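Local atomic coordinates of cellulase (Xanthomonas axonopodis pv. citri, PDB entry 4W7W), a protein that probably hydrolyses the beta-1,4-glycosidic bonds of cellulose as a glycoside hydrolase family 5 enzyme, and binds cello-oligosaccharides. Residues A[149-154]-A[172-177]. Residues are numbered along the deposited sequence; the frame is centred on the assembly and turned at random.
With BGC (beta-D-glucopyranose), chain C.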
# COMPACT_ATOMS: atom_id res chain seq x y z
N PHE A 149 7.32 2.44 -5.77
CA PHE A 149 7.25 3.55 -4.81
C PHE A 149 5.79 3.78 -4.38
O PHE A 149 4.99 4.30 -5.16
CB PHE A 149 7.83 4.82 -5.41
CG PHE A 149 9.27 4.70 -5.84
CD1 PHE A 149 10.20 3.91 -5.19
CD2 PHE A 149 9.72 5.46 -6.90
CE1 PHE A 149 11.52 3.87 -5.60
CE2 PHE A 149 11.05 5.42 -7.32
CZ PHE A 149 11.95 4.64 -6.65
N GLY A 150 5.46 3.41 -3.15
CA GLY A 150 4.13 3.64 -2.59
C GLY A 150 4.11 4.96 -1.85
O GLY A 150 4.45 5.04 -0.66
N LEU A 151 3.72 6.02 -2.56
CA LEU A 151 3.92 7.38 -2.07
C LEU A 151 3.45 7.67 -0.66
O LEU A 151 4.11 8.39 0.08
CB LEU A 151 3.26 8.39 -3.00
CG LEU A 151 3.75 8.39 -4.45
CD1 LEU A 151 3.15 9.58 -5.17
CD2 LEU A 151 5.28 8.38 -4.51
N MET A 152 2.26 7.19 -0.29
CA MET A 152 1.73 7.52 1.02
C MET A 152 0.59 6.61 1.38
O MET A 152 -0.40 6.53 0.65
CB MET A 152 1.20 8.96 1.04
CG MET A 152 0.68 9.42 2.38
SD MET A 152 1.89 9.38 3.72
CE MET A 152 3.01 10.66 3.16
N ASN A 153 0.66 5.98 2.54
CA ASN A 153 -0.46 5.18 3.00
C ASN A 153 -1.62 6.07 3.43
O ASN A 153 -1.46 6.88 4.35
CB ASN A 153 -0.08 4.30 4.16
CG ASN A 153 -1.21 3.41 4.56
OD1 ASN A 153 -1.62 2.56 3.77
ND2 ASN A 153 -1.75 3.58 5.75
N GLU A 154 -2.79 5.88 2.81
CA GLU A 154 -4.06 6.46 3.30
C GLU A 154 -4.00 7.93 3.72
O GLU A 154 -4.30 8.28 4.87
CB GLU A 154 -4.65 5.60 4.41
CG GLU A 154 -4.96 4.20 3.91
CD GLU A 154 -5.73 3.36 4.90
OE1 GLU A 154 -6.04 3.85 6.00
OE2 GLU A 154 -6.02 2.18 4.56
N THR A 172 6.83 14.40 -9.59
CA THR A 172 7.81 15.22 -10.29
C THR A 172 9.19 15.02 -9.69
O THR A 172 10.18 14.86 -10.41
CB THR A 172 7.36 16.68 -10.29
OG1 THR A 172 6.17 16.75 -11.08
CG2 THR A 172 8.43 17.62 -10.82
N ALA A 173 9.27 15.08 -8.37
CA ALA A 173 10.55 14.92 -7.67
C ALA A 173 11.18 13.57 -8.00
O ALA A 173 12.40 13.47 -8.23
CB ALA A 173 10.38 15.09 -6.18
N ILE A 174 10.38 12.52 -8.00
CA ILE A 174 10.90 11.19 -8.31
C ILE A 174 11.42 11.17 -9.74
O ILE A 174 12.52 10.68 -10.00
CB ILE A 174 9.81 10.12 -8.10
CG1 ILE A 174 9.53 9.97 -6.59
CG2 ILE A 174 10.20 8.79 -8.74
CD1 ILE A 174 8.23 9.23 -6.27
N ARG A 175 10.65 11.69 -10.69
CA ARG A 175 11.07 11.60 -12.08
C ARG A 175 12.30 12.44 -12.39
O ARG A 175 13.09 12.08 -13.25
CB ARG A 175 9.91 11.90 -13.02
CG ARG A 175 8.74 10.94 -12.89
CD ARG A 175 9.17 9.50 -13.13
NE ARG A 175 8.01 8.63 -13.13
CZ ARG A 175 7.98 7.38 -12.67
NH1 ARG A 175 9.06 6.81 -12.16
NH2 ARG A 175 6.83 6.74 -12.69
N LYS A 176 12.48 13.55 -11.67
CA LYS A 176 13.66 14.39 -11.86
C LYS A 176 14.95 13.61 -11.58
O LYS A 176 15.99 13.98 -12.11
CB LYS A 176 13.61 15.62 -10.96
CG LYS A 176 12.67 16.71 -11.46
CD LYS A 176 12.55 17.83 -10.45
CE LYS A 176 11.75 19.00 -11.00
NZ LYS A 176 11.42 19.97 -9.94
N THR A 177 14.90 12.57 -10.74
CA THR A 177 16.09 11.79 -10.44
C THR A 177 16.47 10.84 -11.57
O THR A 177 17.56 10.26 -11.54
CB THR A 177 15.94 10.93 -9.18
OG1 THR A 177 15.01 9.86 -9.44
CG2 THR A 177 15.49 11.75 -8.00
C2 BGC C . -9.36 3.98 9.74
C3 BGC C . -7.93 3.62 9.38
C4 BGC C . -7.89 2.48 8.37
C5 BGC C . -8.79 2.80 7.19
C6 BGC C . -8.92 1.62 6.24
C1 BGC C . -10.14 4.25 8.47
O2 BGC C . -9.42 5.14 10.57
O3 BGC C . -7.23 3.23 10.57
O4 BGC C . -6.54 2.22 7.96
O5 BGC C . -10.11 3.10 7.63
O6 BGC C . -9.82 1.93 5.17
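I174 of helix 160-176 pushes both of its branches against F149, near the end of strand 147-150, and L151, in the loop just after it, inside a beta-alpha-beta unit of the (beta/alpha)8 barrel. The methyl CG2 lies obliquely to the F149 ring, 3.8 Å from both CE2 and CD2, while CD1 comes to 3.5 Å from CD2 of L151 and also stands 4.1 Å from CD2 of F149. A chi1 of -70° swings CG1 away from the carbonyl carbon, and with CD1 extended beyond it (chi2 164°) the longer arm reaches the leucine. The side chains of F149 and I174 run antiparallel alongside one another, and no hydrogen bond spans the two segments: the join is apolar and buried, between the strand layer and the helical shell. W134 of helix 127-141 meets both F149 and I174, and I183 of the next strand, 183-186, touches L151 and I174, so neighbouring elements complete the cluster. R175 NH1 bonds A179 O and N181 O, tying the helix to the connection that leads to that strand. Further along, I174 O takes two donors, T177 N at 3.1 Å and the T177 hydroxyl. At the other end of 149-154 the chain leaves the strand for the sugar-binding cleft. There E154 follows N153, consistent with the Asn-Glu pair that carries the acid/base in family 5; it is hydrogen-bonded through OE2 to H224 and touches E266, and its OE1 accepts from O4 of the beta-D-glucopyranose at 2.6 Å.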